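Local coordinates for protein PHOX (Pseudomonas fluorescens, PDB 4A9V) that hydrolyses phosphate monoesters as an alkaline phosphatase, using a cofactor that combines a mu-oxo-diiron unit with calcium ions, at residues G145-I151 against G169-T175; F196-F200 against E242-G247. The contacts are given in a common frame with arbitrary orientation. Numbering follows the deposited sequence.

How the interactions relate
Followed from the N terminus, the chain shows how a beta-propeller can carry long connections between neighbouring strands of one sheet. Interaction 1 comes first: after strand 148-152 the chain makes an excursion, and 171-173 returns to pair antiparallel with it as one of the two outer strands of a mixed sheet. The chain then adds strands 178-183 and 189-193, and interaction 2 closes a second, 41-residue loop containing helix 211-216 before strand 249-252 rejoins the sheet. The two closures follow in series, neither nested nor crossed, yet they touch in space. R245 NH2 lies 2.8 Å from K171 O, a probable hydrogen bond, and H246 packs against L173 and G174, tying the loop to the edge strand.

Interaction 1. Residues G145-I151 against G169-T175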
ATOM      1  N   GLY A 145      -9.953 -12.491  -5.128  1.00  7.49           N
ATOM      2  CA  GLY A 145     -10.875 -11.582  -5.789  1.00  7.72           C
ATOM      3  C   GLY A 145     -12.289 -12.098  -5.977  1.00  7.25           C
ATOM      4  O   GLY A 145     -13.172 -11.321  -6.341  1.00  8.90           O
ATOM      5  N   ASN A 146     -12.519 -13.374  -5.663  1.00  8.29           N
ATOM      6  CA  ASN A 146     -13.872 -13.939  -5.656  1.00  9.05           C
ATOM      7  C   ASN A 146     -14.345 -14.408  -4.270  1.00  9.33           C
ATOM      8  O   ASN A 146     -15.427 -14.977  -4.161  1.00 11.44           O
ATOM      9  CB  ASN A 146     -13.990 -15.092  -6.667  1.00  9.51           C
ATOM     10  CG  ASN A 146     -14.228 -14.603  -8.084  1.00  9.28           C
ATOM     11  OD1 ASN A 146     -15.154 -13.830  -8.335  1.00 10.65           O
ATOM     12  ND2 ASN A 146     -13.430 -15.101  -9.027  1.00 11.04           N
ATOM     13  N   SER A 147     -13.594 -14.116  -3.208  1.00  8.24           N
ATOM     14  CA  SER A 147     -13.968 -14.604  -1.879  1.00  8.11           C
ATOM     15  C   SER A 147     -15.212 -13.887  -1.354  1.00  8.60           C
ATOM     16  O   SER A 147     -15.354 -12.684  -1.534  1.00  9.47           O
ATOM     17  CB  SER A 147     -12.823 -14.402  -0.896  1.00  8.17           C
ATOM     18  OG  SER A 147     -11.683 -15.179  -1.238  1.00  8.89           O
ATOM     19  N   PRO A 148     -16.034 -14.585  -0.561  1.00  8.64           N
ATOM     20  CA  PRO A 148     -17.210 -13.922  -0.007  1.00  9.94           C
ATOM     21  C   PRO A 148     -16.867 -13.028   1.184  1.00  9.34           C
ATOM     22  O   PRO A 148     -16.385 -13.515   2.202  1.00 14.95           O
ATOM     23  CB  PRO A 148     -18.110 -15.088   0.407  1.00 13.10           C
ATOM     24  CG  PRO A 148     -17.181 -16.230   0.637  1.00 16.04           C
ATOM     25  CD  PRO A 148     -16.056 -16.040  -0.340  1.00 12.62           C
ATOM     26  N   LEU A 149     -17.137 -11.732   1.048  1.00  8.45           N
ATOM     27  CA  LEU A 149     -16.846 -10.743   2.084  1.00  8.67           C
ATOM     28  C   LEU A 149     -18.124 -10.027   2.510  1.00  8.44           C
ATOM     29  O   LEU A 149     -19.139 -10.067   1.822  1.00 10.01           O
ATOM     30  CB  LEU A 149     -15.840  -9.699   1.572  1.00  9.45           C
ATOM     31  CG  LEU A 149     -14.352  -9.976   1.748  1.00 14.28           C
ATOM     32  CD1 LEU A 149     -13.886 -11.316   1.218  1.00 17.16           C
ATOM     33  CD2 LEU A 149     -13.512  -8.865   1.144  1.00 15.76           C
ATOM     34  N   ARG A 150     -18.033  -9.353   3.650  1.00  8.67           N
ATOM     35  CA  ARG A 150     -19.139  -8.580   4.204  0.50  9.42           C
ATOM     36  C   ARG A 150     -18.842  -7.096   4.044  1.00  8.16           C
ATOM     37  O   ARG A 150     -17.684  -6.682   4.083  1.00  9.45           O
ATOM     38  CB  ARG A 150     -19.309  -8.905   5.697  0.50 14.06           C
ATOM     39  CG  ARG A 150     -20.174  -7.911   6.463  0.50 23.52           C
ATOM     40  CD  ARG A 150     -20.404  -8.355   7.902  0.50 48.90           C
ATOM     41  NE  ARG A 150     -20.937  -7.282   8.738  0.50 53.19           N
ATOM     42  CZ  ARG A 150     -20.315  -6.785   9.805  0.50 81.64           C
ATOM     43  NH1 ARG A 150     -19.132  -7.262  10.168  0.50 79.47           N
ATOM     44  NH2 ARG A 150     -20.941  -5.921  10.597  0.50 68.62           N
ATOM     45  N   ILE A 151     -19.895  -6.292   3.956  1.00  8.68           N
ATOM     46  CA  ILE A 151     -19.778  -4.834   3.985  1.00  8.32           C
ATOM     47  C   ILE A 151     -20.408  -4.307   5.268  1.00  8.91           C
ATOM     48  O   ILE A 151     -21.515  -4.719   5.616  1.00  9.87           O
ATOM     49  CB  ILE A 151     -20.512  -4.182   2.797  1.00  9.54           C
ATOM     50  CG1 ILE A 151     -20.090  -4.818   1.473  1.00 10.66           C
ATOM     51  CG2 ILE A 151     -20.252  -2.686   2.772  1.00 10.58           C
ATOM     52  CD1 ILE A 151     -20.907  -4.338   0.292  1.00 13.52           C
ATOM     53  N   GLY A 169     -27.047  -5.261  -0.437  1.00 11.48           N
ATOM     54  CA  GLY A 169     -25.941  -4.316  -0.288  1.00 12.26           C
ATOM     55  C   GLY A 169     -25.023  -4.556   0.902  1.00 10.28           C
ATOM     56  O   GLY A 169     -24.336  -3.636   1.341  1.00 12.61           O
ATOM     57  N   LYS A 170     -24.886  -5.814   1.320  1.00 10.63           N
ATOM     58  CA  LYS A 170     -24.035  -6.158   2.460  1.00 11.59           C
ATOM     59  C   LYS A 170     -23.100  -7.332   2.219  1.00  9.60           C
ATOM     60  O   LYS A 170     -22.321  -7.684   3.106  1.00 11.30           O
ATOM     61  CB  LYS A 170     -24.878  -6.417   3.702  1.00 15.52           C
ATOM     62  CG  LYS A 170     -25.642  -5.183   4.150  1.00 18.14           C
ATOM     63  CD  LYS A 170     -26.318  -5.370   5.493  1.00 22.76           C
ATOM     64  CE  LYS A 170     -27.064  -4.106   5.892  1.00 35.92           C
ATOM     65  NZ  LYS A 170     -27.613  -4.183   7.272  1.00 69.78           N
ATOM     66  N   LYS A 171     -23.133  -7.889   1.014  1.00 11.18           N
ATOM     67  CA  LYS A 171     -22.299  -9.035   0.681  1.00 11.36           C
ATOM     68  C   LYS A 171     -21.615  -8.804  -0.652  1.00 12.41           C
ATOM     69  O   LYS A 171     -22.275  -8.699  -1.675  1.00 19.00           O
ATOM     70  CB  LYS A 171     -23.147 -10.304   0.612  1.00 12.61           C
ATOM     71  CG  LYS A 171     -23.707 -10.730   1.956  1.00 15.48           C
ATOM     72  CD  LYS A 171     -24.465 -12.041   1.842  1.00 21.56           C
ATOM     73  CE  LYS A 171     -24.973 -12.512   3.192  1.00 29.00           C
ATOM     74  NZ  LYS A 171     -25.587 -13.864   3.088  1.00 65.72           N
ATOM     75  N   VAL A 172     -20.297  -8.905  -0.659  1.00  8.91           N
ATOM     76  CA  VAL A 172     -19.531  -8.576  -1.845  1.00  8.28           C
ATOM     77  C   VAL A 172     -18.543  -9.697  -2.140  1.00  8.56           C
ATOM     78  O   VAL A 172     -17.998 -10.308  -1.226  1.00  9.86           O
ATOM     79  CB  VAL A 172     -18.815  -7.211  -1.683  1.00  9.75           C
ATOM     80  CG1 VAL A 172     -17.975  -7.170  -0.418  1.00 11.06           C
ATOM     81  CG2 VAL A 172     -17.979  -6.863  -2.913  1.00 10.22           C
ATOM     82  N   LEU A 173     -18.339  -9.974  -3.420  1.00  8.21           N
ATOM     83  CA  LEU A 173     -17.307 -10.907  -3.844  1.00  8.14           C
ATOM     84  C   LEU A 173     -15.984 -10.178  -4.005  1.00  7.74           C
ATOM     85  O   LEU A 173     -15.827  -9.290  -4.849  1.00  9.12           O
ATOM     86  CB  LEU A 173     -17.686 -11.594  -5.148  1.00  9.40           C
ATOM     87  CG  LEU A 173     -18.931 -12.477  -5.092  1.00 11.05           C
ATOM     88  CD1 LEU A 173     -19.138 -13.154  -6.432  1.00 14.33           C
ATOM     89  CD2 LEU A 173     -18.838 -13.500  -3.970  1.00 13.93           C
ATOM     90  N   GLY A 174     -15.020 -10.596  -3.204  1.00  8.09           N
ATOM     91  CA  GLY A 174     -13.632 -10.271  -3.459  1.00  8.25           C
ATOM     92  C   GLY A 174     -13.116  -9.021  -2.793  1.00  8.08           C
ATOM     93  O   GLY A 174     -13.851  -8.058  -2.536  1.00  8.12           O
ATOM     94  N   THR A 175     -11.816  -9.063  -2.532  1.00  7.37           N
ATOM     95  CA  THR A 175     -10.978  -7.894  -2.428  1.00  7.50           C
ATOM     96  C   THR A 175      -9.816  -8.114  -3.390  1.00  8.53           C
ATOM     97  O   THR A 175      -9.363  -9.251  -3.567  1.00  9.26           O
ATOM     98  CB  THR A 175     -10.508  -7.700  -0.966  1.00  7.79           C
ATOM     99  OG1 THR A 175      -9.772  -6.488  -0.839  1.00  8.65           O
ATOM    100  CG2 THR A 175      -9.650  -8.852  -0.478  1.00  9.95           C
TER
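Strands 148-151 and 171-173 run antiparallel with pronounced twist, their axes 140° apart in direction and 4.7 Å at closest approach. L149 and V172 form the hydrogen-bonded pair: L149 N donates to V172 O (2.8 Å) and V172 N returns to L149 O (3.0 Å). I151 N to K170 O (2.9 Å) and G174 N to S147 O (2.7 Å) extend the ladder beyond it, while P148 with L173 and R150 with K171 are non-hydrogen-bonded pairs. At the far end G174 CA comes within 3.1 Å of G145 O, a CA-H...O contact; a CB on G174 would lie 1.8 Å from G145 O, and its backbone angles (92/151) also disfavour one. In this beta-propeller, 171-173 is an edge strand of a mixed sheet whose next strand, 148-152, runs parallel to 262-264. P148, R150, K171 and L173 border the more exposed face, whereas L149 CB meets V172 CG1 at 3.9 Å on the buried one. I151 CG1 joins them, 3.7 Å from V172 CG1, and L149 CD2 reaches T175 CB (3.9 Å).

Interaction 2. Residues F196-F200 against E242-G247; sequences FTDCF and ELNRHG
Residues 196-199 form a 3-10 turn (C199 N to F196 O 3.2 Å), and 242-244 belong to another that begins earlier (R245 N to E242 O 3.0 Å), with F196 CA 6.1 Å from G247 CA. The F196 (chi1 p) and F200 (chi1 m) rings reach across. E242 sets its CG 3.7 Å from F200 CE2, while its carboxylate turns back, OE1 bridging to R245 NE (2.8 Å) and OE2 accepting from H246 NE2 (2.9 Å); OE2 also pairs with R233. L243 (chi1 t, chi2 p) lays CD1 over the F200 face, 3.8 Å from the centroid, a CH-pi contact; its O lies 3.3 Å from F196 CE2. H246 (chi1 m) brings CB to 3.7 Å from F196 CD2. G247, at phi/psi 94/31, places CA over the F196 face, 3.7 Å from the centroid, a CH-pi contact, where a CB would strike the ring. Packing of both rings on L243, H246 and G247 closes the long connection between neighbouring antiparallel strands 189-193 and 249-252 of the beta-propeller.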
ATOM      1  N   PHE A 196      -8.585  -0.310  -7.960  1.00  7.74           N
ATOM      2  CA  PHE A 196      -9.700  -1.207  -8.223  1.00  7.82           C
ATOM      3  C   PHE A 196     -10.424  -0.854  -9.518  1.00  7.14           C
ATOM      4  O   PHE A 196     -10.948  -1.728 -10.200  1.00  8.41           O
ATOM      5  CB  PHE A 196     -10.683  -1.220  -7.045  1.00  8.27           C
ATOM      6  CG  PHE A 196     -11.437   0.068  -6.859  1.00  8.04           C
ATOM      7  CD1 PHE A 196     -10.897   1.123  -6.146  1.00  8.50           C
ATOM      8  CD2 PHE A 196     -12.718   0.200  -7.358  1.00  8.27           C
ATOM      9  CE1 PHE A 196     -11.600   2.305  -5.995  1.00  8.57           C
ATOM     10  CE2 PHE A 196     -13.420   1.379  -7.214  1.00  8.94           C
ATOM     11  CZ  PHE A 196     -12.871   2.430  -6.519  1.00  9.59           C
ATOM     12  N   THR A 197     -10.459   0.431  -9.849  1.00  7.47           N
ATOM     13  CA  THR A 197     -11.177   0.903 -11.026  1.00  7.83           C
ATOM     14  C   THR A 197     -10.586   0.352 -12.316  1.00  7.83           C
ATOM     15  O   THR A 197     -11.302   0.217 -13.307  1.00  9.23           O
ATOM     16  CB  THR A 197     -11.180   2.440 -11.091  1.00  9.33           C
ATOM     17  OG1 THR A 197      -9.837   2.918 -10.984  1.00 10.03           O
ATOM     18  CG2 THR A 197     -11.998   3.031  -9.960  1.00 10.16           C
ATOM     19  N   ASP A 198      -9.296   0.017 -12.300  1.00  8.09           N
ATOM     20  CA  ASP A 198      -8.609  -0.517 -13.482  1.00  8.66           C
ATOM     21  C   ASP A 198      -9.307  -1.765 -14.009  1.00  8.13           C
ATOM     22  O   ASP A 198      -9.180  -2.103 -15.188  1.00  9.44           O
ATOM     23  CB  ASP A 198      -7.168  -0.893 -13.134  1.00  9.54           C
ATOM     24  CG  ASP A 198      -6.283   0.308 -12.856  1.00 12.01           C
ATOM     25  OD1 ASP A 198      -6.775   1.457 -12.872  1.00 13.56           O
ATOM     26  OD2 ASP A 198      -5.076   0.086 -12.619  1.00 13.73           O
ATOM     27  N   CYS A 199      -9.941  -2.503 -13.102  1.00  7.54           N
ATOM     28  CA  CYS A 199     -10.470  -3.833 -13.385  1.00  8.25           C
ATOM     29  C   CYS A 199     -11.833  -3.805 -14.058  1.00  7.77           C
ATOM     30  O   CYS A 199     -12.339  -4.850 -14.453  1.00  9.06           O
ATOM     31  CB  CYS A 199     -10.561  -4.624 -12.085  1.00  8.92           C
ATOM     32  SG  CYS A 199      -8.972  -4.874 -11.285  1.00  9.92           S
ATOM     33  N   PHE A 200     -12.451  -2.628 -14.120  1.00  7.74           N
ATOM     34  CA  PHE A 200     -13.795  -2.492 -14.671  1.00  8.27           C
ATOM     35  C   PHE A 200     -13.741  -1.951 -16.090  1.00  8.59           C
ATOM     36  O   PHE A 200     -12.824  -1.228 -16.462  1.00  9.23           O
ATOM     37  CB  PHE A 200     -14.624  -1.567 -13.782  1.00  8.37           C
ATOM     38  CG  PHE A 200     -14.938  -2.158 -12.435  1.00  7.82           C
ATOM     39  CD1 PHE A 200     -13.996  -2.145 -11.415  1.00  7.82           C
ATOM     40  CD2 PHE A 200     -16.145  -2.805 -12.212  1.00  8.21           C
ATOM     41  CE1 PHE A 200     -14.254  -2.769 -10.210  1.00  8.17           C
ATOM     42  CE2 PHE A 200     -16.411  -3.430 -11.009  1.00  9.20           C
ATOM     43  CZ  PHE A 200     -15.454  -3.426 -10.010  1.00  8.76           C
ATOM     44  N   GLU A 242     -21.364  -2.271  -8.908  1.00  9.15           N
ATOM     45  CA  GLU A 242     -20.215  -3.046  -8.446  1.00  8.16           C
ATOM     46  C   GLU A 242     -18.998  -2.149  -8.233  1.00  8.08           C
ATOM     47  O   GLU A 242     -18.204  -2.404  -7.333  1.00  8.07           O
ATOM     48  CB  GLU A 242     -19.884  -4.199  -9.396  1.00  8.40           C
ATOM     49  CG  GLU A 242     -18.825  -5.160  -8.863  1.00  8.27           C
ATOM     50  CD  GLU A 242     -19.273  -6.002  -7.682  1.00  8.60           C
ATOM     51  OE1 GLU A 242     -20.466  -5.950  -7.315  1.00  8.99           O
ATOM     52  OE2 GLU A 242     -18.418  -6.728  -7.117  1.00  8.92           O
ATOM     53  N   LEU A 243     -18.883  -1.066  -9.002  1.00  8.14           N
ATOM     54  CA  LEU A 243     -17.781  -0.117  -8.810  1.00  8.45           C
ATOM     55  C   LEU A 243     -17.763   0.456  -7.391  1.00  7.74           C
ATOM     56  O   LEU A 243     -16.715   0.877  -6.901  1.00  8.03           O
ATOM     57  CB  LEU A 243     -17.898   1.015  -9.837  1.00  8.86           C
ATOM     58  CG  LEU A 243     -16.618   1.823 -10.071  1.00  8.51           C
ATOM     59  CD1 LEU A 243     -15.601   1.008 -10.853  1.00 10.24           C
ATOM     60  CD2 LEU A 243     -16.912   3.136 -10.776  1.00 10.17           C
ATOM     61  N   ASN A 244     -18.932   0.549  -6.762  1.00  7.85           N
ATOM     62  CA  ASN A 244     -19.041   1.158  -5.442  1.00  7.52           C
ATOM     63  C   ASN A 244     -18.661   0.214  -4.310  1.00  7.81           C
ATOM     64  O   ASN A 244     -18.451   0.654  -3.180  1.00  8.25           O
ATOM     65  CB  ASN A 244     -20.454   1.677  -5.211  1.00  8.08           C
ATOM     66  CG  ASN A 244     -20.838   2.752  -6.189  1.00  9.67           C
ATOM     67  OD1 ASN A 244     -19.992   3.508  -6.653  1.00 12.14           O
ATOM     68  ND2 ASN A 244     -22.119   2.811  -6.527  1.00 10.64           N
ATOM     69  N   ARG A 245     -18.567  -1.076  -4.617  1.00  7.23           N
ATOM     70  CA  ARG A 245     -18.369  -2.115  -3.613  1.00  7.55           C
ATOM     71  C   ARG A 245     -16.887  -2.495  -3.477  1.00  6.88           C
ATOM     72  O   ARG A 245     -16.545  -3.434  -2.753  1.00  7.60           O
ATOM     73  CB  ARG A 245     -19.247  -3.319  -3.950  1.00  7.65           C
ATOM     74  CG  ARG A 245     -20.730  -3.015  -3.734  1.00  8.83           C
ATOM     75  CD  ARG A 245     -21.649  -3.653  -4.757  1.00  8.34           C
ATOM     76  NE  ARG A 245     -21.528  -5.107  -4.811  1.00  8.46           N
ATOM     77  CZ  ARG A 245     -22.113  -5.938  -3.959  1.00  8.71           C
ATOM     78  NH1 ARG A 245     -22.890  -5.471  -2.993  1.00  9.09           N
ATOM     79  NH2 ARG A 245     -21.919  -7.243  -4.074  1.00  9.67           N
ATOM     80  N   HIS A 246     -16.029  -1.663  -4.062  1.00  7.10           N
ATOM     81  CA  HIS A 246     -14.579  -1.781  -3.995  1.00  6.71           C
ATOM     82  C   HIS A 246     -13.993  -0.399  -3.860  1.00  6.81           C
ATOM     83  O   HIS A 246     -14.675   0.608  -4.092  1.00  7.27           O
ATOM     84  CB  HIS A 246     -14.047  -2.489  -5.244  1.00  7.57           C
ATOM     85  CG  HIS A 246     -14.664  -3.837  -5.465  1.00  7.17           C
ATOM     86  ND1 HIS A 246     -14.256  -4.938  -4.789  1.00  7.62           N
ATOM     87  CD2 HIS A 246     -15.812  -4.198  -6.159  1.00  7.78           C
ATOM     88  CE1 HIS A 246     -15.089  -5.958  -5.079  1.00  7.53           C
ATOM     89  NE2 HIS A 246     -16.046  -5.503  -5.902  1.00  7.63           N
ATOM     90  N   GLY A 247     -12.736  -0.337  -3.423  1.00  6.45           N
ATOM     91  CA  GLY A 247     -12.110   0.919  -3.019  1.00  6.80           C
ATOM     92  C   GLY A 247     -12.209   1.195  -1.524  1.00  6.32           C
ATOM     93  O   GLY A 247     -12.212   2.355  -1.103  1.00  6.61           O
TER